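PDB 7KSF: Protease/Reverse transcriptase/ribonuclease H from Eastern chimpanzee simian foamy virus, which combines an aspartic protease with a reverse transcriptase and ribonuclease H, and probably both matures viral proteins and copies the foamy virus genome into DNA. Local coordinates for residues P93-I98 with Q135-Q140. The protein carries 1 engineered substitution. Residues are numbered along the deposited sequence; the frame is centred on the assembly and turned at random.
Sequences PLQLTI and QHWENQ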
ATOM      1  N   PRO A  93      -4.904  15.202 -29.973  1.00 97.32           N
ATOM      2  CA  PRO A  93      -4.561  14.786 -28.608  1.00 87.06           C
ATOM      3  C   PRO A  93      -3.700  13.531 -28.606  1.00 79.86           C
ATOM      4  O   PRO A  93      -3.588  12.814 -29.602  1.00 79.39           O
ATOM      5  CB  PRO A  93      -5.929  14.529 -27.960  1.00 81.75           C
ATOM      6  CG  PRO A  93      -6.840  14.241 -29.106  1.00 85.51           C
ATOM      7  CD  PRO A  93      -6.347  15.096 -30.239  1.00 88.16           C
ATOM      8  N   LEU A  94      -3.077  13.280 -27.460  1.00 78.11           N
ATOM      9  CA  LEU A  94      -2.263  12.085 -27.311  1.00 77.98           C
ATOM     10  C   LEU A  94      -3.157  10.856 -27.201  1.00 73.32           C
ATOM     11  O   LEU A  94      -4.174  10.867 -26.507  1.00 72.56           O
ATOM     12  CB  LEU A  94      -1.367  12.200 -26.081  1.00 77.72           C
ATOM     13  CG  LEU A  94      -0.563  10.955 -25.715  1.00 72.36           C
ATOM     14  CD1 LEU A  94       0.396  10.565 -26.832  1.00 72.51           C
ATOM     15  CD2 LEU A  94       0.191  11.192 -24.424  1.00 84.43           C
ATOM     16  N   GLN A  95      -2.774   9.795 -27.907  1.00 72.15           N
ATOM     17  CA  GLN A  95      -3.536   8.549 -27.925  1.00 69.69           C
ATOM     18  C   GLN A  95      -2.561   7.394 -27.754  1.00 67.68           C
ATOM     19  O   GLN A  95      -1.779   7.097 -28.663  1.00 68.33           O
ATOM     20  CB  GLN A  95      -4.332   8.404 -29.225  1.00 88.96           C
ATOM     21  CG  GLN A  95      -5.423   9.451 -29.424  1.00103.21           C
ATOM     22  CD  GLN A  95      -6.778   8.997 -28.915  1.00 96.94           C
ATOM     23  OE1 GLN A  95      -7.131   7.821 -29.008  1.00 95.90           O
ATOM     24  NE2 GLN A  95      -7.552   9.933 -28.367  1.00 75.63           N
ATOM     25  N   LEU A  96      -2.607   6.743 -26.598  1.00 65.61           N
ATOM     26  CA  LEU A  96      -1.733   5.623 -26.304  1.00 69.16           C
ATOM     27  C   LEU A  96      -2.602   4.366 -26.324  1.00 62.40           C
ATOM     28  O   LEU A  96      -3.751   4.394 -26.779  1.00 76.84           O
ATOM     29  CB  LEU A  96      -1.176   5.772 -24.887  1.00 74.39           C
ATOM     30  CG  LEU A  96      -0.210   6.948 -24.689  1.00 62.59           C
ATOM     31  CD1 LEU A  96       0.191   7.038 -23.235  1.00 60.22           C
ATOM     32  CD2 LEU A  96       1.012   6.794 -25.576  1.00 62.71           C
ATOM     33  N   THR A  97      -2.055   3.185 -25.763  1.00 63.17           N
ATOM     34  CA  THR A  97      -2.597   1.863 -26.053  1.00 60.55           C
ATOM     35  C   THR A  97      -3.861   1.578 -25.253  1.00 59.34           C
ATOM     36  O   THR A  97      -4.940   1.398 -25.826  1.00 76.16           O
ATOM     37  CB  THR A  97      -1.542   0.796 -25.776  1.00 73.41           C
ATOM     38  OG1 THR A  97      -0.319   1.148 -26.442  1.00 79.00           O
ATOM     39  CG2 THR A  97      -2.016  -0.552 -26.291  1.00 61.08           C
ATOM     40  N   ILE A  98      -3.749   1.525 -23.930  1.00 60.96           N
ATOM     41  CA  ILE A  98      -4.831   1.081 -23.058  1.00 59.79           C
ATOM     42  C   ILE A  98      -5.358   2.273 -22.274  1.00 63.94           C
ATOM     43  O   ILE A  98      -4.581   3.033 -21.684  1.00 70.46           O
ATOM     44  CB  ILE A  98      -4.364  -0.032 -22.107  1.00 60.03           C
ATOM     45  CG1 ILE A  98      -3.893  -1.252 -22.897  1.00 66.16           C
ATOM     46  CG2 ILE A  98      -5.478  -0.411 -21.142  1.00 60.32           C
ATOM     47  CD1 ILE A  98      -3.378  -2.367 -22.024  1.00 87.34           C
ATOM     48  N   GLN A 135      -4.496  10.397 -14.611  1.00 58.24           N
ATOM     49  CA  GLN A 135      -3.939   9.521 -15.630  1.00 53.47           C
ATOM     50  C   GLN A 135      -5.079   8.836 -16.372  1.00 53.19           C
ATOM     51  O   GLN A 135      -5.896   8.139 -15.761  1.00 54.94           O
ATOM     52  CB  GLN A 135      -3.006   8.483 -15.014  1.00 55.00           C
ATOM     53  CG  GLN A 135      -2.149   7.769 -16.043  1.00 54.97           C
ATOM     54  CD  GLN A 135      -1.699   6.398 -15.589  1.00 54.29           C
ATOM     55  OE1 GLN A 135      -1.947   5.992 -14.454  1.00 54.29           O
ATOM     56  NE2 GLN A 135      -1.036   5.672 -16.479  1.00 55.17           N
ATOM     57  N   HIS A 136      -5.136   9.042 -17.685  1.00 54.55           N
ATOM     58  CA  HIS A 136      -6.149   8.420 -18.527  1.00 53.89           C
ATOM     59  C   HIS A 136      -5.646   7.175 -19.242  1.00 53.39           C
ATOM     60  O   HIS A 136      -6.377   6.185 -19.335  1.00 55.72           O
ATOM     61  CB  HIS A 136      -6.660   9.428 -19.559  1.00 53.12           C
ATOM     62  CG  HIS A 136      -7.264  10.656 -18.957  1.00 53.35           C
ATOM     63  ND1 HIS A 136      -8.625  10.830 -18.835  1.00 52.81           N
ATOM     64  CD2 HIS A 136      -6.692  11.768 -18.437  1.00 53.14           C
ATOM     65  CE1 HIS A 136      -8.866  11.999 -18.269  1.00 52.68           C
ATOM     66  NE2 HIS A 136      -7.712  12.588 -18.018  1.00 54.40           N
ATOM     67  N   TRP A 137      -4.419   7.200 -19.753  1.00 55.48           N
ATOM     68  CA  TRP A 137      -3.852   6.064 -20.462  1.00 55.75           C
ATOM     69  C   TRP A 137      -2.878   5.322 -19.560  1.00 56.23           C
ATOM     70  O   TRP A 137      -2.227   5.928 -18.703  1.00 54.72           O
ATOM     71  CB  TRP A 137      -3.132   6.511 -21.736  1.00 57.61           C
ATOM     72  CG  TRP A 137      -3.984   7.315 -22.656  1.00 59.16           C
ATOM     73  CD1 TRP A 137      -4.091   8.673 -22.696  1.00 59.65           C
ATOM     74  CD2 TRP A 137      -4.857   6.812 -23.669  1.00 61.12           C
ATOM     75  NE1 TRP A 137      -4.978   9.049 -23.673  1.00 62.27           N
ATOM     76  CE2 TRP A 137      -5.465   7.922 -24.284  1.00 63.27           C
ATOM     77  CE3 TRP A 137      -5.187   5.529 -24.113  1.00 60.99           C
ATOM     78  CZ2 TRP A 137      -6.381   7.790 -25.325  1.00 76.12           C
ATOM     79  CZ3 TRP A 137      -6.093   5.400 -25.143  1.00 62.53           C
ATOM     80  CH2 TRP A 137      -6.681   6.520 -25.736  1.00 75.67           C
ATOM     81  N   GLU A 138      -2.787   4.010 -19.749  1.00 55.91           N
ATOM     82  CA  GLU A 138      -1.742   3.252 -19.081  1.00 56.68           C
ATOM     83  C   GLU A 138      -0.380   3.677 -19.618  1.00 60.31           C
ATOM     84  O   GLU A 138      -0.232   3.981 -20.807  1.00 64.69           O
ATOM     85  CB  GLU A 138      -1.948   1.751 -19.283  1.00 57.92           C
ATOM     86  CG  GLU A 138      -3.183   1.185 -18.595  1.00 62.41           C
ATOM     87  CD  GLU A 138      -3.175  -0.334 -18.545  1.00 77.85           C
ATOM     88  OE1 GLU A 138      -2.162  -0.936 -18.955  1.00 63.09           O
ATOM     89  OE2 GLU A 138      -4.181  -0.923 -18.095  1.00 71.96           O
ATOM     90  N   ASN A 139       0.565   3.749 -18.843  1.00 62.91           N
ATOM     91  CA  ASN A 139       1.932   4.169 -19.159  1.00 55.89           C
ATOM     92  C   ASN A 139       1.998   5.622 -19.620  1.00 55.73           C
ATOM     93  O   ASN A 139       2.993   6.044 -20.217  1.00 56.59           O
ATOM     94  CB  ASN A 139       2.566   3.249 -20.203  1.00 57.07           C
ATOM     95  CG  ASN A 139       2.336   1.786 -19.898  1.00 57.12           C
ATOM     96  OD1 ASN A 139       1.883   1.024 -20.750  1.00 58.31           O
ATOM     97  ND2 ASN A 139       2.634   1.387 -18.667  1.00 59.57           N
ATOM     98  N   GLN A 140       0.948   6.391 -19.353  1.00 56.58           N
ATOM     99  CA  GLN A 140       0.938   7.810 -19.682  1.00 55.33           C
ATOM    100  C   GLN A 140       1.828   8.583 -18.717  1.00 57.25           C
ATOM    101  O   GLN A 140       1.751   8.406 -17.499  1.00 59.80           O
ATOM    102  CB  GLN A 140      -0.491   8.349 -19.628  1.00 55.75           C
ATOM    103  CG  GLN A 140      -0.590   9.844 -19.440  1.00 55.32           C
ATOM    104  CD  GLN A 140      -2.019  10.302 -19.242  1.00 54.85           C
ATOM    105  OE1 GLN A 140      -2.946   9.490 -19.218  1.00 54.50           O
ATOM    106  NE2 GLN A 140      -2.205  11.607 -19.097  1.00 54.53           N
TER
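W137 lays one face of its indole against the backbone of Q95 and L96, which joins two loops flanking the helices 102-112 and 117-129. The backbone N of L96 stands 3.6 Å above the ring plane, over its centre, and Q95 CA sits nearer the rim. The CB of W137 points toward 93-98, and CG lies beside the backbone N (chi1 -55°). L96 closes the tight part: CD1 rests 3.7 Å from W137 CB and equally close to CA of Q140, so the leucine bridges both ends of the type II turn W137-Q140. The start of that turn is held by the Q140 amide, whose OE1 accepts two backbone N-H groups. The one from W137 N (2.8 Å) is nearly straight and lies in the carbonyl plane; the one from H136 N comes in tilted from it. Beyond the ring, E138 N donates to I98 O at 2.8 Å (N-H...O 167°), and CA of W137 approaches the same oxygen in a CA-H...O contact.

The looser side lies at the two ends. Exposed Q95 is bent at chi2, which sets CD near the ring; its OE1 lies 3.5 Å from W137 CH2, the amide plane turned 72° from the indole. At the far end, I98 CG2 lies 3.4 Å from E138 OE2, beside an extended glutamate whose OE1 forms a salt bridge with R207. T97 points away and hydrogen-bonds D180 of helix 171-184, against which L96 and N139 also pack. Within the protease-family region, then, the indole packed on peptide backbone, with the L96 side chain, joins the loops, while one nearly linear backbone bond sets their register at I98-E138; the glutamate's charge is directed to R207, probably favouring its ionised form beside the aliphatic I98.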